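Side-chain contacts in cytokinin riboside 5'-monophosphate phosphoribohydrolase (PDB 5WQ3), which belongs to the SLOG clan and has its Rossmann-like architecture, a parallel beta-sheet flanked by helices: residues C[174-177]-C[178-182]; C[183-186]-C[187-190]. All blocks are in the same frame, centred on the assembly; numbering follows the deposited sequence. Where two conformers were deposited one is given.

Overall arrangement
Contacts 1 and 2 follow one another along helix 173-188, the helix of a beta-alpha-beta unit between strands 166-168 and 196-199, and their centres lie about 12 Å apart. Contact 1 is the more inward: its centre is about 8 Å from the centre of the chain, and three of its touching residues are buried. Contact 2, about 15 Å out, is a surface contact with none buried. Regular helical backbone bonds, a loose Leu-Phe pair and two carboxylates sharing a lysine make up contact 1. In contact 2 the regular pattern gives way to a helix end, where a threonine hydroxyl and the two bonds of a Schellman motif engage carbonyls of the last turn.

Contact 1: residues C[174-177]-C[178-182]; sequences GTLD and ELFEV
D177 and E181, one helical turn apart, bring their carboxylates together obliquely, OD1 of D177 lying 3.7 Å from OE1 of E181 with the two planes turned 68° to each other. The proximity of like groups is probably made tolerable by K156 of helix 152-162, whose NZ forms salt bridges to D177 OD2 and E181 OE1. The backbone that carries them is regular helix: F180 N donates to L176 O at 3.0 Å with an N-H...O angle of 169°, and E181 N donates to D177 O at 3.1 Å.

T175, E178 and L179 form the buried side. T175 meets C168 of strand 166-168, L179 packs on I196 and L198 of strand 196-199, and E178 touches F166 and, in helix 152-162, F159. With CG beside its own backbone N (chi1 -71°), E178 keeps that atom 3.8 Å from G174 O. More open are G174, which is exposed, and the partly exposed D177 and E181. L176 and F180 are likewise only partly exposed, since helix 201-216 lies against them through W204, L207 and I211. Their apolar contact is loose, L176 CD2 to F180 CE2 at 4.4 Å, although F180 CD2 lies 3.3 Å from L176 O.

Sequence and position together identify this turn: GTLDE ends the PGGxGTxxE motif of LOG-type proteins, at the start of the helix in a Rossmann-like beta-alpha-beta crossover.

Contact 2: residues C[183-186]-C[187-190]; sequences LCMV and QTGK
A Schellman motif closes helix 173-188, with M185 and V186 in its last turn receiving bonds from K190 and G189 beyond it. Two pieces of evidence define it. G189 is the first residue to leave helical geometry, with a positive phi of 77°, a value that favours glycine. Two backbone bonds then run back into the helix: K190 N reaches M185 O at 3.0 Å, weakly, since the N-H...O angle is 135°, and G189 N reaches V186 O at 3.1 Å from well above the carbonyl plane. The reversal also brings the side chains of M185 and K190 across each other, SD of M185 resting 3.9 Å from CB of K190, a van der Waals approach to the residue whose N-H makes the outer bond. The lysine chain then leads away.

One residue before the glycine, T188 turns back on the helix with its side chain. A chi1 of 56° sets OG1 between its own backbone N and carbonyl carbon, and from there the hydroxyl donates to C184 O at 2.8 Å, in the carbonyl plane and on a lone pair. T188 N donates to the same oxygen at 3.0 Å, but from above that plane. The preceding bond, Q187 N to L183 O at 2.9 Å, is ordinary helix. On the inner side, L183 and V186 lean on I196 of strand 196-199, while the amide of Q187 extends to D225, to which NE2 is hydrogen-bonded.

Each carbonyl from L183 to V186 thus has a donor within the two segments. C184 O, with two donors approaching from different directions, is probably the more polarised for it, whereas the weak M185 bond is accompanied by the sulfur-methylene contact beside it.

Contact 1: residues C[174-177]-C[178-182]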
ATOM      1  N   GLY C 174      -2.957 -15.677  55.443  1.00 22.47           N
ATOM      2  CA  GLY C 174      -3.536 -17.045  55.314  1.00 23.22           C
ATOM      3  C   GLY C 174      -3.046 -17.885  56.482  1.00 22.95           C
ATOM      4  O   GLY C 174      -3.818 -18.605  57.165  1.00 21.81           O
ATOM      5  N   THR C 175      -1.791 -17.686  56.820  1.00 21.11           N
ATOM      6  CA  THR C 175      -1.218 -18.324  57.973  1.00 22.15           C
ATOM      7  C   THR C 175      -1.832 -17.833  59.293  1.00 20.66           C
ATOM      8  O   THR C 175      -2.165 -18.614  60.135  1.00 21.56           O
ATOM      9  CB  THR C 175       0.318 -18.185  57.976  1.00 22.51           C
ATOM     10  OG1 THR C 175       0.869 -18.794  56.819  1.00 21.63           O
ATOM     11  CG2 THR C 175       0.888 -18.836  59.146  1.00 22.62           C
ATOM     12  N   LEU C 176      -1.959 -16.523  59.442  1.00 18.75           N
ATOM     13  CA  LEU C 176      -2.492 -15.950  60.649  1.00 19.24           C
ATOM     14  C   LEU C 176      -3.948 -16.370  60.804  1.00 17.07           C
ATOM     15  O   LEU C 176      -4.437 -16.603  61.900  1.00 17.76           O
ATOM     16  CB  LEU C 176      -2.403 -14.440  60.633  1.00 20.74           C
ATOM     17  CG  LEU C 176      -0.919 -14.025  60.699  1.00 22.12           C
ATOM     18  CD1 LEU C 176      -0.792 -12.557  60.335  1.00 23.05           C
ATOM     19  CD2 LEU C 176      -0.364 -14.306  62.063  1.00 23.58           C
ATOM     20  N   ASP C 177      -4.651 -16.453  59.700  1.00 18.29           N
ATOM     21  CA  ASP C 177      -6.058 -16.943  59.729  1.00 18.84           C
ATOM     22  C   ASP C 177      -6.177 -18.330  60.415  1.00 18.58           C
ATOM     23  O   ASP C 177      -7.004 -18.546  61.329  1.00 21.10           O
ATOM     24  CB  ASP C 177      -6.592 -16.958  58.268  1.00 20.65           C
ATOM     25  CG  ASP C 177      -8.097 -17.454  58.164  1.00 21.20           C
ATOM     26  OD1 ASP C 177      -8.841 -17.480  59.168  1.00 22.43           O
ATOM     27  OD2 ASP C 177      -8.466 -17.837  57.051  1.00 28.33           O
ATOM     28  N   GLU C 178      -5.374 -19.301  59.974  1.00 22.80           N
ATOM     29  CA  GLU C 178      -5.377 -20.700  60.585  1.00 20.62           C
ATOM     30  C   GLU C 178      -4.897 -20.673  61.984  1.00 21.08           C
ATOM     31  O   GLU C 178      -5.429 -21.344  62.843  1.00 20.31           O
ATOM     32  CB  GLU C 178      -4.440 -21.618  59.813  1.00 22.99           C
ATOM     33  CG  GLU C 178      -4.986 -21.955  58.472  1.00 23.95           C
ATOM     34  CD  GLU C 178      -6.104 -22.984  58.566  1.00 26.34           C
ATOM     35  OE1 GLU C 178      -6.457 -23.483  59.668  1.00 32.61           O
ATOM     36  OE2 GLU C 178      -6.597 -23.327  57.506  1.00 26.50           O
ATOM     37  N   LEU C 179      -3.913 -19.821  62.275  1.00 17.22           N
ATOM     38  CA  LEU C 179      -3.450 -19.751  63.649  1.00 17.39           C
ATOM     39  C   LEU C 179      -4.483 -19.347  64.622  1.00 17.82           C
ATOM     40  O   LEU C 179      -4.633 -19.981  65.678  1.00 18.63           O
ATOM     41  CB  LEU C 179      -2.235 -18.772  63.754  1.00 16.84           C
ATOM     42  CG  LEU C 179      -1.712 -18.608  65.166  1.00 18.75           C
ATOM     43  CD1 LEU C 179      -1.227 -19.898  65.803  1.00 19.44           C
ATOM     44  CD2 LEU C 179      -0.586 -17.552  65.222  1.00 19.38           C
ATOM     45  N   PHE C 180      -5.212 -18.244  64.332  1.00 19.40           N
ATOM     46  CA  PHE C 180      -6.203 -17.768  65.261  1.00 19.84           C
ATOM     47  C   PHE C 180      -7.445 -18.660  65.287  1.00 19.21           C
ATOM     48  O   PHE C 180      -8.029 -18.821  66.323  1.00 20.94           O
ATOM     49  CB  PHE C 180      -6.506 -16.316  65.105  1.00 20.51           C
ATOM     50  CG  PHE C 180      -5.364 -15.443  65.555  1.00 19.12           C
ATOM     51  CD1 PHE C 180      -5.039 -15.389  66.874  1.00 20.90           C
ATOM     52  CD2 PHE C 180      -4.629 -14.732  64.660  1.00 24.72           C
ATOM     53  CE1 PHE C 180      -3.977 -14.656  67.339  1.00 23.44           C
ATOM     54  CE2 PHE C 180      -3.533 -13.942  65.106  1.00 23.95           C
ATOM     55  CZ  PHE C 180      -3.236 -13.925  66.448  1.00 26.30           C
ATOM     56  N   GLU C 181      -7.706 -19.355  64.209  1.00 20.94           N
ATOM     57  CA  GLU C 181      -8.755 -20.376  64.260  1.00 23.14           C
ATOM     58  C   GLU C 181      -8.404 -21.538  65.169  1.00 22.72           C
ATOM     59  O   GLU C 181      -9.207 -21.926  65.985  1.00 25.26           O
ATOM     60  CB  GLU C 181      -8.938 -20.842  62.875  1.00 30.34           C
ATOM     61  CG  GLU C 181     -10.084 -21.730  62.569  1.00 40.40           C
ATOM     62  CD  GLU C 181     -10.093 -21.888  61.058  1.00 48.82           C
ATOM     63  OE1 GLU C 181      -9.955 -20.834  60.349  1.00 54.63           O
ATOM     64  OE2 GLU C 181     -10.134 -23.050  60.605  1.00 56.27           O
ATOM     65  N   VAL C 182      -7.189 -22.078  65.076  0.50 22.65           N
ATOM     66  CA  VAL C 182      -6.865 -23.195  65.955  0.50 21.69           C
ATOM     67  C   VAL C 182      -6.833 -22.706  67.404  0.50 22.40           C
ATOM     68  O   VAL C 182      -7.264 -23.387  68.309  0.50 22.48           O
ATOM     69  CB  VAL C 182      -5.599 -23.975  65.562  0.50 20.77           C
ATOM     70  CG1 VAL C 182      -4.369 -23.073  65.410  0.50 20.88           C
ATOM     71  CG2 VAL C 182      -5.314 -25.058  66.585  0.50 19.37           C
TER

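Contact 2: residues C[183-186]-C[187-190]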
ATOM      1  N   LEU C 183      -6.287 -21.521  67.621  1.00 23.49           N
ATOM      2  CA  LEU C 183      -6.238 -20.975  68.955  1.00 24.24           C
ATOM      3  C   LEU C 183      -7.656 -20.871  69.564  1.00 25.05           C
ATOM      4  O   LEU C 183      -7.826 -21.243  70.707  1.00 25.65           O
ATOM      5  CB  LEU C 183      -5.548 -19.617  68.978  1.00 25.92           C
ATOM      6  CG  LEU C 183      -4.042 -19.716  69.053  1.00 24.12           C
ATOM      7  CD1 LEU C 183      -3.449 -18.351  68.784  1.00 23.46           C
ATOM      8  CD2 LEU C 183      -3.589 -20.234  70.413  1.00 26.17           C
ATOM      9  N   CYS C 184      -8.625 -20.404  68.790  0.50 25.80           N
ATOM     10  CA  CYS C 184     -10.021 -20.332  69.248  0.50 29.15           C
ATOM     11  C   CYS C 184     -10.690 -21.727  69.421  0.50 27.37           C
ATOM     12  O   CYS C 184     -11.571 -21.887  70.257  0.50 28.58           O
ATOM     13  CB  CYS C 184     -10.829 -19.431  68.297  0.50 31.65           C
ATOM     14  SG  CYS C 184     -12.580 -19.255  68.711  0.50 38.94           S
ATOM     15  N   MET C 185     -10.269 -22.717  68.638  1.00 26.23           N
ATOM     16  CA  MET C 185     -10.736 -24.081  68.763  1.00 27.51           C
ATOM     17  C   MET C 185     -10.124 -24.698  70.021  1.00 30.86           C
ATOM     18  O   MET C 185     -10.794 -25.426  70.739  1.00 26.66           O
ATOM     19  CB  MET C 185     -10.406 -24.898  67.541  1.00 29.36           C
ATOM     20  CG  MET C 185     -11.081 -24.436  66.264  1.00 30.77           C
ATOM     21  SD  MET C 185     -12.828 -24.848  66.247  1.00 39.39           S
ATOM     22  CE  MET C 185     -13.644 -23.263  66.363  1.00 46.92           C
ATOM     23  N   VAL C 186      -8.871 -24.356  70.330  1.00 29.84           N
ATOM     24  CA  VAL C 186      -8.276 -24.882  71.551  1.00 29.87           C
ATOM     25  C   VAL C 186      -8.939 -24.250  72.767  1.00 31.62           C
ATOM     26  O   VAL C 186      -9.345 -24.956  73.714  1.00 33.69           O
ATOM     27  CB  VAL C 186      -6.749 -24.760  71.569  1.00 29.69           C
ATOM     28  CG1 VAL C 186      -6.171 -25.021  72.951  1.00 32.50           C
ATOM     29  CG2 VAL C 186      -6.168 -25.717  70.558  1.00 32.44           C
ATOM     30  N   GLN C 187      -9.108 -22.938  72.733  1.00 32.88           N
ATOM     31  CA  GLN C 187      -9.696 -22.229  73.870  1.00 34.86           C
ATOM     32  C   GLN C 187     -11.161 -22.665  74.125  1.00 34.91           C
ATOM     33  O   GLN C 187     -11.534 -22.839  75.259  1.00 34.40           O
ATOM     34  CB  GLN C 187      -9.487 -20.721  73.691  1.00 33.92           C
ATOM     35  CG  GLN C 187     -10.371 -19.801  74.449  1.00 39.33           C
ATOM     36  CD  GLN C 187     -10.270 -18.456  73.792  1.00 43.30           C
ATOM     37  OE1 GLN C 187     -10.701 -18.294  72.660  1.00 50.94           O
ATOM     38  NE2 GLN C 187      -9.601 -17.544  74.424  1.00 38.23           N
ATOM     39  N   THR C 188     -11.942 -22.945  73.078  1.00 40.71           N
ATOM     40  CA  THR C 188     -13.340 -23.359  73.238  1.00 37.21           C
ATOM     41  C   THR C 188     -13.480 -24.848  73.550  1.00 43.60           C
ATOM     42  O   THR C 188     -14.579 -25.282  73.822  1.00 43.19           O
ATOM     43  CB  THR C 188     -14.233 -23.034  71.999  1.00 40.61           C
ATOM     44  OG1 THR C 188     -13.702 -23.616  70.783  1.00 36.99           O
ATOM     45  CG2 THR C 188     -14.375 -21.564  71.811  1.00 38.39           C
ATOM     46  N   GLY C 189     -12.396 -25.631  73.501  1.00 42.05           N
ATOM     47  CA  GLY C 189     -12.491 -27.081  73.723  1.00 38.89           C
ATOM     48  C   GLY C 189     -13.033 -27.900  72.554  1.00 39.94           C
ATOM     49  O   GLY C 189     -13.350 -29.062  72.699  1.00 36.30           O
ATOM     50  N   LYS C 190     -13.082 -27.341  71.353  1.00 36.03           N
ATOM     51  CA  LYS C 190     -13.585 -28.107  70.228  1.00 33.63           C
ATOM     52  C   LYS C 190     -12.476 -29.052  69.757  1.00 29.41           C
ATOM     53  O   LYS C 190     -12.749 -29.974  69.038  1.00 30.88           O
ATOM     54  CB  LYS C 190     -14.053 -27.173  69.109  1.00 37.86           C
ATOM     55  CG  LYS C 190     -15.070 -26.091  69.525  1.00 42.15           C
ATOM     56  CD  LYS C 190     -16.443 -26.644  69.901  1.00 45.99           C
ATOM     57  CE  LYS C 190     -17.116 -27.318  68.702  1.00 51.01           C
ATOM     58  NZ  LYS C 190     -18.530 -27.757  68.924  1.00 51.78           N
TER